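Local coordinates for protein CDP-4-keto-6-deoxy-D-glucose-3-dehydrase (Yersinia pseudotuberculosis, PDB 3BB8) that probably removes the 3-hydroxyl of CDP-4-keto-6-deoxy-D-glucose in lipopolysaccharide sugar synthesis, using a bound pyridoxal phosphate cofactor, at residues A118-T123 and L375-N380; F136-I141 and L398-R403. The protein carries 1 engineered substitution. One frame throughout, in Å; residues are numbered along the deposited sequence.

Contact 1: A118-T123 and L375-N380. With PLP (pyridoxal-5'-phosphate), chain C.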
ATOM      1  N   ALA A 118      18.871 -16.069  -1.761  1.00 33.17           N
ATOM      2  CA  ALA A 118      18.294 -16.483  -3.030  1.00 35.05           C
ATOM      3  C   ALA A 118      16.778 -16.332  -2.943  1.00 35.05           C
ATOM      4  O   ALA A 118      16.063 -17.311  -2.765  1.00 36.93           O
ATOM      5  CB  ALA A 118      18.666 -17.934  -3.338  1.00 34.95           C
ATOM      6  N   GLY A 119      16.287 -15.107  -3.060  1.00 33.72           N
ATOM      7  CA  GLY A 119      14.855 -14.906  -2.977  1.00 33.71           C
ATOM      8  C   GLY A 119      14.340 -13.612  -3.575  1.00 32.55           C
ATOM      9  O   GLY A 119      14.926 -13.046  -4.502  1.00 32.54           O
ATOM     10  N   PHE A 120      13.220 -13.146  -3.042  1.00 29.98           N
ATOM     11  CA  PHE A 120      12.612 -11.921  -3.525  1.00 28.03           C
ATOM     12  C   PHE A 120      12.953 -10.789  -2.558  1.00 26.57           C
ATOM     13  O   PHE A 120      12.935 -10.984  -1.341  1.00 25.88           O
ATOM     14  CB  PHE A 120      11.096 -12.090  -3.628  1.00 28.87           C
ATOM     15  CG  PHE A 120      10.433 -10.995  -4.397  1.00 30.34           C
ATOM     16  CD1 PHE A 120      10.572 -10.928  -5.778  1.00 28.82           C
ATOM     17  CD2 PHE A 120       9.750  -9.975  -3.740  1.00 27.98           C
ATOM     18  CE1 PHE A 120      10.049  -9.858  -6.499  1.00 29.71           C
ATOM     19  CE2 PHE A 120       9.226  -8.902  -4.451  1.00 28.26           C
ATOM     20  CZ  PHE A 120       9.378  -8.844  -5.832  1.00 29.21           C
ATOM     21  N   PRO A 121      13.285  -9.599  -3.087  1.00 27.84           N
ATOM     22  CA  PRO A 121      13.641  -8.436  -2.268  1.00 29.92           C
ATOM     23  C   PRO A 121      12.758  -8.088  -1.065  1.00 28.24           C
ATOM     24  O   PRO A 121      13.263  -7.957   0.043  1.00 26.81           O
ATOM     25  CB  PRO A 121      13.728  -7.292  -3.295  1.00 29.12           C
ATOM     26  CG  PRO A 121      13.019  -7.817  -4.503  1.00 30.79           C
ATOM     27  CD  PRO A 121      13.382  -9.259  -4.515  1.00 29.21           C
ATOM     28  N   THR A 122      11.451  -7.973  -1.268  1.00 30.26           N
ATOM     29  CA  THR A 122      10.561  -7.606  -0.169  1.00 29.84           C
ATOM     30  C   THR A 122      10.359  -8.669   0.926  1.00 31.35           C
ATOM     31  O   THR A 122       9.650  -8.440   1.913  1.00 30.57           O
ATOM     32  CB  THR A 122       9.212  -7.110  -0.708  1.00 30.23           C
ATOM     33  OG1 THR A 122       8.566  -8.141  -1.462  1.00 27.38           O
ATOM     34  CG2 THR A 122       9.440  -5.902  -1.611  1.00 30.44           C
ATOM     35  N   THR A 123      10.991  -9.825   0.762  1.00 30.65           N
ATOM     36  CA  THR A 123      10.918 -10.871   1.791  1.00 29.22           C
ATOM     37  C   THR A 123      11.889 -10.434   2.884  1.00 26.57           C
ATOM     38  O   THR A 123      11.660 -10.650   4.074  1.00 25.88           O
ATOM     39  CB  THR A 123      11.400 -12.238   1.252  1.00 29.55           C
ATOM     40  OG1 THR A 123      10.446 -12.736   0.316  1.00 29.54           O
ATOM     41  CG2 THR A 123      11.587 -13.257   2.389  1.00 28.07           C
ATOM     42  N   LEU A 375      14.397 -15.150 -14.397  1.00 30.32           N
ATOM     43  CA  LEU A 375      15.489 -15.565 -13.547  1.00 30.98           C
ATOM     44  C   LEU A 375      14.857 -15.725 -12.157  1.00 31.82           C
ATOM     45  O   LEU A 375      13.729 -15.283 -11.944  1.00 31.74           O
ATOM     46  CB  LEU A 375      16.598 -14.508 -13.558  1.00 31.63           C
ATOM     47  CG  LEU A 375      17.213 -14.249 -14.949  1.00 32.59           C
ATOM     48  CD1 LEU A 375      18.528 -13.498 -14.789  1.00 30.20           C
ATOM     49  CD2 LEU A 375      17.468 -15.576 -15.683  1.00 30.13           C
ATOM     50  N   LEU A 376      15.553 -16.369 -11.226  1.00 31.13           N
ATOM     51  CA  LEU A 376      15.008 -16.575  -9.890  1.00 31.21           C
ATOM     52  C   LEU A 376      15.043 -15.309  -9.022  1.00 31.97           C
ATOM     53  O   LEU A 376      15.703 -15.262  -7.975  1.00 30.83           O
ATOM     54  CB  LEU A 376      15.746 -17.733  -9.193  1.00 31.27           C
ATOM     55  CG  LEU A 376      15.065 -18.322  -7.947  1.00 34.25           C
ATOM     56  CD1 LEU A 376      13.639 -18.649  -8.276  1.00 35.61           C
ATOM     57  CD2 LEU A 376      15.781 -19.576  -7.476  1.00 35.91           C
ATOM     58  N   PHE A 377      14.326 -14.288  -9.488  1.00 31.93           N
ATOM     59  CA  PHE A 377      14.222 -13.002  -8.807  1.00 33.18           C
ATOM     60  C   PHE A 377      15.613 -12.405  -8.613  1.00 34.33           C
ATOM     61  O   PHE A 377      16.425 -12.418  -9.533  1.00 36.60           O
ATOM     62  CB  PHE A 377      13.505 -13.156  -7.461  1.00 32.99           C
ATOM     63  CG  PHE A 377      12.159 -13.834  -7.570  1.00 32.87           C
ATOM     64  CD1 PHE A 377      11.243 -13.443  -8.548  1.00 32.81           C
ATOM     65  CD2 PHE A 377      11.825 -14.893  -6.729  1.00 35.93           C
ATOM     66  CE1 PHE A 377      10.013 -14.103  -8.692  1.00 34.60           C
ATOM     67  CE2 PHE A 377      10.592 -15.564  -6.862  1.00 35.44           C
ATOM     68  CZ  PHE A 377       9.690 -15.167  -7.847  1.00 35.29           C
ATOM     69  N   ALA A 378      15.902 -11.890  -7.425  1.00 33.92           N
ATOM     70  CA  ALA A 378      17.208 -11.277  -7.180  1.00 35.19           C
ATOM     71  C   ALA A 378      18.456 -12.159  -7.344  1.00 35.27           C
ATOM     72  O   ALA A 378      19.581 -11.651  -7.333  1.00 35.07           O
ATOM     73  CB  ALA A 378      17.206 -10.629  -5.786  1.00 33.46           C
ATOM     74  N   GLY A 379      18.266 -13.466  -7.502  1.00 35.10           N
ATOM     75  CA  GLY A 379      19.411 -14.354  -7.644  1.00 33.15           C
ATOM     76  C   GLY A 379      20.177 -14.411  -6.338  1.00 33.02           C
ATOM     77  O   GLY A 379      20.064 -15.372  -5.581  1.00 32.88           O
ATOM     78  N   ASN A 380      20.984 -13.388  -6.083  1.00 31.46           N
ATOM     79  CA  ASN A 380      21.737 -13.299  -4.838  1.00 32.13           C
ATOM     80  C   ASN A 380      21.597 -11.860  -4.354  1.00 31.29           C
ATOM     81  O   ASN A 380      22.264 -10.954  -4.864  1.00 30.83           O
ATOM     82  CB  ASN A 380      23.212 -13.635  -5.045  1.00 33.26           C
ATOM     83  CG  ASN A 380      24.009 -13.585  -3.746  1.00 35.45           C
ATOM     84  OD1 ASN A 380      25.128 -14.101  -3.669  1.00 39.15           O
ATOM     85  ND2 ASN A 380      23.440 -12.959  -2.719  1.00 34.56           N
TER
HETATM   86  N1  PLP C 500       7.760 -12.531  -1.885  1.00 36.22           N
HETATM   87  C2  PLP C 500       7.803 -13.393  -2.969  1.00 38.72           C
HETATM   88  C2A PLP C 500       8.621 -14.669  -2.824  1.00 34.87           C
HETATM   89  C3  PLP C 500       7.092 -13.068  -4.163  1.00 37.58           C
HETATM   90  O3  PLP C 500       7.110 -13.877  -5.244  1.00 42.26           O
HETATM   91  C4  PLP C 500       6.317 -11.833  -4.238  1.00 38.87           C
HETATM   92  C4A PLP C 500       5.529 -11.541  -5.562  1.00 40.82           C
HETATM   93  C5  PLP C 500       6.322 -10.979  -3.086  1.00 36.77           C
HETATM   94  C6  PLP C 500       7.069 -11.376  -1.910  1.00 36.10           C
HETATM   95  C5A PLP C 500       5.609  -9.670  -2.933  1.00 33.12           C
HETATM   96  O4P PLP C 500       4.413  -9.609  -3.571  1.00 28.67           O
HETATM   97  P   PLP C 500       3.871  -8.353  -4.415  1.00 28.86           P
HETATM   98  O1P PLP C 500       2.370  -8.539  -4.504  1.00 27.71           O
HETATM   99  O2P PLP C 500       4.582  -8.490  -5.885  1.00 30.42           O
HETATM  100  O3P PLP C 500       4.275  -7.043  -3.730  1.00 26.52           O

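Contact 2: F136-I141 and L398-R403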
ATOM      1  N   PHE A 136      22.107 -14.232   6.384  1.00 37.94           N
ATOM      2  CA  PHE A 136      21.870 -15.231   5.339  1.00 39.68           C
ATOM      3  C   PHE A 136      22.626 -16.561   5.441  1.00 40.81           C
ATOM      4  O   PHE A 136      23.747 -16.619   5.946  1.00 41.58           O
ATOM      5  CB  PHE A 136      22.195 -14.652   3.954  1.00 38.02           C
ATOM      6  CG  PHE A 136      21.573 -13.310   3.675  1.00 37.76           C
ATOM      7  CD1 PHE A 136      22.234 -12.137   4.031  1.00 38.60           C
ATOM      8  CD2 PHE A 136      20.346 -13.220   3.013  1.00 35.54           C
ATOM      9  CE1 PHE A 136      21.689 -10.887   3.730  1.00 39.45           C
ATOM     10  CE2 PHE A 136      19.790 -11.982   2.707  1.00 34.96           C
ATOM     11  CZ  PHE A 136      20.464 -10.809   3.065  1.00 38.75           C
ATOM     12  N   VAL A 137      21.988 -17.618   4.938  1.00 42.38           N
ATOM     13  CA  VAL A 137      22.578 -18.956   4.849  1.00 43.42           C
ATOM     14  C   VAL A 137      22.205 -19.466   3.456  1.00 45.25           C
ATOM     15  O   VAL A 137      21.160 -19.103   2.914  1.00 47.23           O
ATOM     16  CB  VAL A 137      22.047 -19.942   5.915  1.00 42.02           C
ATOM     17  CG1 VAL A 137      22.498 -19.502   7.287  1.00 41.16           C
ATOM     18  CG2 VAL A 137      20.535 -20.053   5.832  1.00 42.10           C
ATOM     19  N   ASP A 138      23.055 -20.304   2.877  1.00 46.29           N
ATOM     20  CA  ASP A 138      22.830 -20.818   1.531  1.00 46.45           C
ATOM     21  C   ASP A 138      21.579 -21.673   1.343  1.00 45.41           C
ATOM     22  O   ASP A 138      21.006 -22.190   2.300  1.00 45.57           O
ATOM     23  CB  ASP A 138      24.071 -21.598   1.079  1.00 48.21           C
ATOM     24  CG  ASP A 138      24.172 -21.715  -0.432  1.00 48.96           C
ATOM     25  OD1 ASP A 138      23.898 -20.719  -1.134  1.00 46.86           O
ATOM     26  OD2 ASP A 138      24.546 -22.802  -0.914  1.00 52.63           O
ATOM     27  N   VAL A 139      21.153 -21.798   0.091  1.00 45.12           N
ATOM     28  CA  VAL A 139      19.986 -22.605  -0.249  1.00 45.79           C
ATOM     29  C   VAL A 139      20.448 -23.914  -0.891  1.00 46.96           C
ATOM     30  O   VAL A 139      21.650 -24.165  -1.030  1.00 47.75           O
ATOM     31  CB  VAL A 139      19.068 -21.879  -1.251  1.00 44.84           C
ATOM     32  CG1 VAL A 139      18.520 -20.601  -0.632  1.00 43.78           C
ATOM     33  CG2 VAL A 139      19.839 -21.573  -2.522  1.00 44.51           C
ATOM     34  N   ASP A 140      19.487 -24.745  -1.280  1.00 47.02           N
ATOM     35  CA  ASP A 140      19.789 -26.025  -1.909  1.00 46.75           C
ATOM     36  C   ASP A 140      19.165 -26.120  -3.297  1.00 45.71           C
ATOM     37  O   ASP A 140      18.052 -25.644  -3.522  1.00 45.74           O
ATOM     38  CB  ASP A 140      19.300 -27.180  -1.033  1.00 49.83           C
ATOM     39  CG  ASP A 140      19.268 -28.501  -1.776  1.00 54.72           C
ATOM     40  OD1 ASP A 140      18.254 -28.783  -2.448  1.00 55.80           O
ATOM     41  OD2 ASP A 140      20.258 -29.258  -1.688  1.00 59.28           O
ATOM     42  N   ILE A 141      19.890 -26.736  -4.225  1.00 44.28           N
ATOM     43  CA  ILE A 141      19.298 -27.205  -5.473  1.00 42.80           C
ATOM     44  C   ILE A 141      19.057 -28.710  -5.437  1.00 41.33           C
ATOM     45  O   ILE A 141      19.839 -29.460  -4.851  1.00 39.25           O
ATOM     46  CB  ILE A 141      20.188 -26.866  -6.682  1.00 42.70           C
ATOM     47  CG1 ILE A 141      20.544 -25.377  -6.683  1.00 43.09           C
ATOM     48  CG2 ILE A 141      19.495 -27.252  -7.979  1.00 40.47           C
ATOM     49  CD1 ILE A 141      21.764 -25.041  -7.512  1.00 44.03           C
ATOM     50  N   LEU A 398      27.694 -18.801   0.078  1.00 47.52           N
ATOM     51  CA  LEU A 398      26.462 -18.719  -0.697  1.00 47.18           C
ATOM     52  C   LEU A 398      26.695 -19.333  -2.084  1.00 46.64           C
ATOM     53  O   LEU A 398      26.235 -18.805  -3.101  1.00 47.75           O
ATOM     54  CB  LEU A 398      26.011 -17.254  -0.824  1.00 44.25           C
ATOM     55  CG  LEU A 398      25.698 -16.520   0.491  1.00 43.14           C
ATOM     56  CD1 LEU A 398      25.329 -15.080   0.200  1.00 39.91           C
ATOM     57  CD2 LEU A 398      24.562 -17.219   1.224  1.00 39.63           C
ATOM     58  N   THR A 399      27.411 -20.457  -2.103  1.00 46.03           N
ATOM     59  CA  THR A 399      27.742 -21.177  -3.337  1.00 45.06           C
ATOM     60  C   THR A 399      26.532 -21.491  -4.216  1.00 43.03           C
ATOM     61  O   THR A 399      26.506 -21.136  -5.394  1.00 43.13           O
ATOM     62  CB  THR A 399      28.481 -22.499  -3.011  1.00 46.64           C
ATOM     63  OG1 THR A 399      29.718 -22.198  -2.350  1.00 48.60           O
ATOM     64  CG2 THR A 399      28.765 -23.299  -4.282  1.00 45.93           C
ATOM     65  N   ASN A 400      25.529 -22.151  -3.647  1.00 41.64           N
ATOM     66  CA  ASN A 400      24.336 -22.493  -4.413  1.00 40.43           C
ATOM     67  C   ASN A 400      23.558 -21.262  -4.848  1.00 39.25           C
ATOM     68  O   ASN A 400      22.975 -21.245  -5.939  1.00 39.15           O
ATOM     69  CB  ASN A 400      23.443 -23.433  -3.604  1.00 42.19           C
ATOM     70  CG  ASN A 400      24.003 -24.846  -3.544  1.00 43.64           C
ATOM     71  OD1 ASN A 400      23.482 -25.714  -2.842  1.00 44.80           O
ATOM     72  ND2 ASN A 400      25.068 -25.082  -4.295  1.00 42.60           N
ATOM     73  N   THR A 401      23.565 -20.231  -4.002  1.00 36.10           N
ATOM     74  CA  THR A 401      22.869 -18.984  -4.299  1.00 34.70           C
ATOM     75  C   THR A 401      23.500 -18.352  -5.524  1.00 35.18           C
ATOM     76  O   THR A 401      22.802 -17.909  -6.431  1.00 34.51           O
ATOM     77  CB  THR A 401      22.979 -17.974  -3.129  1.00 33.58           C
ATOM     78  OG1 THR A 401      22.417 -18.550  -1.945  1.00 33.11           O
ATOM     79  CG2 THR A 401      22.243 -16.691  -3.462  1.00 31.19           C
ATOM     80  N   ASP A 402      24.829 -18.302  -5.539  1.00 37.52           N
ATOM     81  CA  ASP A 402      25.549 -17.735  -6.676  1.00 39.64           C
ATOM     82  C   ASP A 402      25.264 -18.561  -7.922  1.00 39.56           C
ATOM     83  O   ASP A 402      25.101 -18.024  -9.021  1.00 40.39           O
ATOM     84  CB  ASP A 402      27.059 -17.723  -6.412  1.00 41.68           C
ATOM     85  CG  ASP A 402      27.496 -16.522  -5.605  1.00 43.85           C
ATOM     86  OD1 ASP A 402      27.032 -15.407  -5.918  1.00 44.94           O
ATOM     87  OD2 ASP A 402      28.309 -16.689  -4.672  1.00 45.15           O
ATOM     88  N   ARG A 403      25.198 -19.875  -7.748  1.00 39.11           N
ATOM     89  CA  ARG A 403      24.934 -20.742  -8.885  1.00 41.81           C
ATOM     90  C   ARG A 403      23.552 -20.416  -9.444  1.00 41.10           C
ATOM     91  O   ARG A 403      23.345 -20.415 -10.661  1.00 41.30           O
ATOM     92  CB  ARG A 403      24.998 -22.215  -8.467  1.00 42.63           C
ATOM     93  CG  ARG A 403      25.245 -23.147  -9.636  1.00 45.15           C
ATOM     94  CD  ARG A 403      25.059 -24.597  -9.258  1.00 46.49           C
ATOM     95  NE  ARG A 403      25.141 -25.458 -10.434  1.00 46.50           N
ATOM     96  CZ  ARG A 403      24.547 -26.642 -10.534  1.00 47.12           C
ATOM     97  NH1 ARG A 403      23.821 -27.114  -9.524  1.00 43.18           N
ATOM     98  NH2 ARG A 403      24.680 -27.354 -11.645  1.00 45.86           N
TER

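Contact 1: A118-T123 and L375-N380
Phe120 meets Phe377 in a buried aromatic contact beside the cofactor, where the loop leading into helix 121-129 packs on a turn-rich loop that follows helix 359-368. The pair is edge-to-face: the ring planes stand at 88°, and the Phe120 edge is directed at the face of Phe377, with CD1 of Phe120 3.8 Å from CG of Phe377. A chi1 of -167° sets Phe120 CG anti to the backbone N. PLP C4 lies over one face of the Phe120 ring, 3.9 Å above its plane and toward the rim, while CD of Pro121 covers the opposite face. CD2 of Phe120 comes within 3.5 Å of PLP C6. Phe377 approaches the cofactor through its tip, CZ being 3.9 Å from PLP O3.

Backbone contacts also join the two loops. Ala378 N donates to Gly119 O at 3.3 Å, nearly along the C=O axis but bent at hydrogen (138°). Ala118 CA adds a CA-H...O contact of 3.3 Å to Gly379 O. Segment 375-380 folds as a type II' turn from Leu376 to Gly379, with Phe377 at positive phi. Trp247 and Tyr282 of the second subunit pack against Phe120, and Thr123 OG1 is hydrogen-bonded to Asp191 OD1, itself a partner of PLP. An aromatic side chain laid face-on against the pyridine of PLP, close to the dimer interface, is characteristic of the cofactor site in the aspartate aminotransferase fold.

Contact 2: F136-I141 and L398-R403
The first turn of helix 399-407 receives the carboxylate of Asp138, from strand 133-140, at its backbone N-H groups. Both carboxylate oxygens take part. OD2 of Asp138 accepts from Asn400 N at 3.0 Å, on the syn side and 19° out of the carboxylate plane. OD1 of Asp138 accepts twice: from Thr401 N at 2.9 Å, through its syn lone pair, and from the hydroxyl OG1 of Thr401 at 2.7 Å, met nearly along the C-O bond. CB of Asp138 points neither at the helix nor from it; with CG anti to the backbone N (chi1 -158°), the side chain turns in toward the helix. Thr401 OG1 lies beside the N-H that shares the same acceptor.

A strand carboxylate thus accepts N-H groups of a helix's first turn from far off in sequence. Leu398 holds the N-cap position itself, and the negative charge lies where the helix dipole would be expected to stabilise it. Three donors grip a buried carboxylate and thereby fix its rotation.

Looser side-chain contacts flank Asp138. CD2 of Leu398 lies 3.8 Å from Asp138 N and 4.4 Å from CB of Phe136, and CG2 of Val139 is 4.0 Å from OG1 of Thr401. Farther on, Ile141 and Arg403 cross at about a right angle. CD1 of Ile141 sits 3.5 Å from NH1 of Arg403, oblique to the guanidinium plane, and 3.8 Å from CD of Arg403. The guanidinium itself forms salt bridges with Glu332 and Glu353.

Contact 1 is almost wholly buried, about 12 Å from the chain centre, whereas contact 2 lies about 20 Å out (centre to centre in each case) and is partly exposed. Their chemistry follows this placement: ring packing around a cofactor in one, a charged carboxylate on helix N-H groups in the other. Only contact 1 is reached by the second subunit. Helix 121-129 and strand 133-140 follow each other in the chain, and the contact centres are about 12 Å apart. Direct touching comes through Thr401: its CG2 packs 3.8 Å from CB of Ala118 and 3.3 Å from Gly379 O, while its OG1 bonds the Asp138 carboxylate in contact 2.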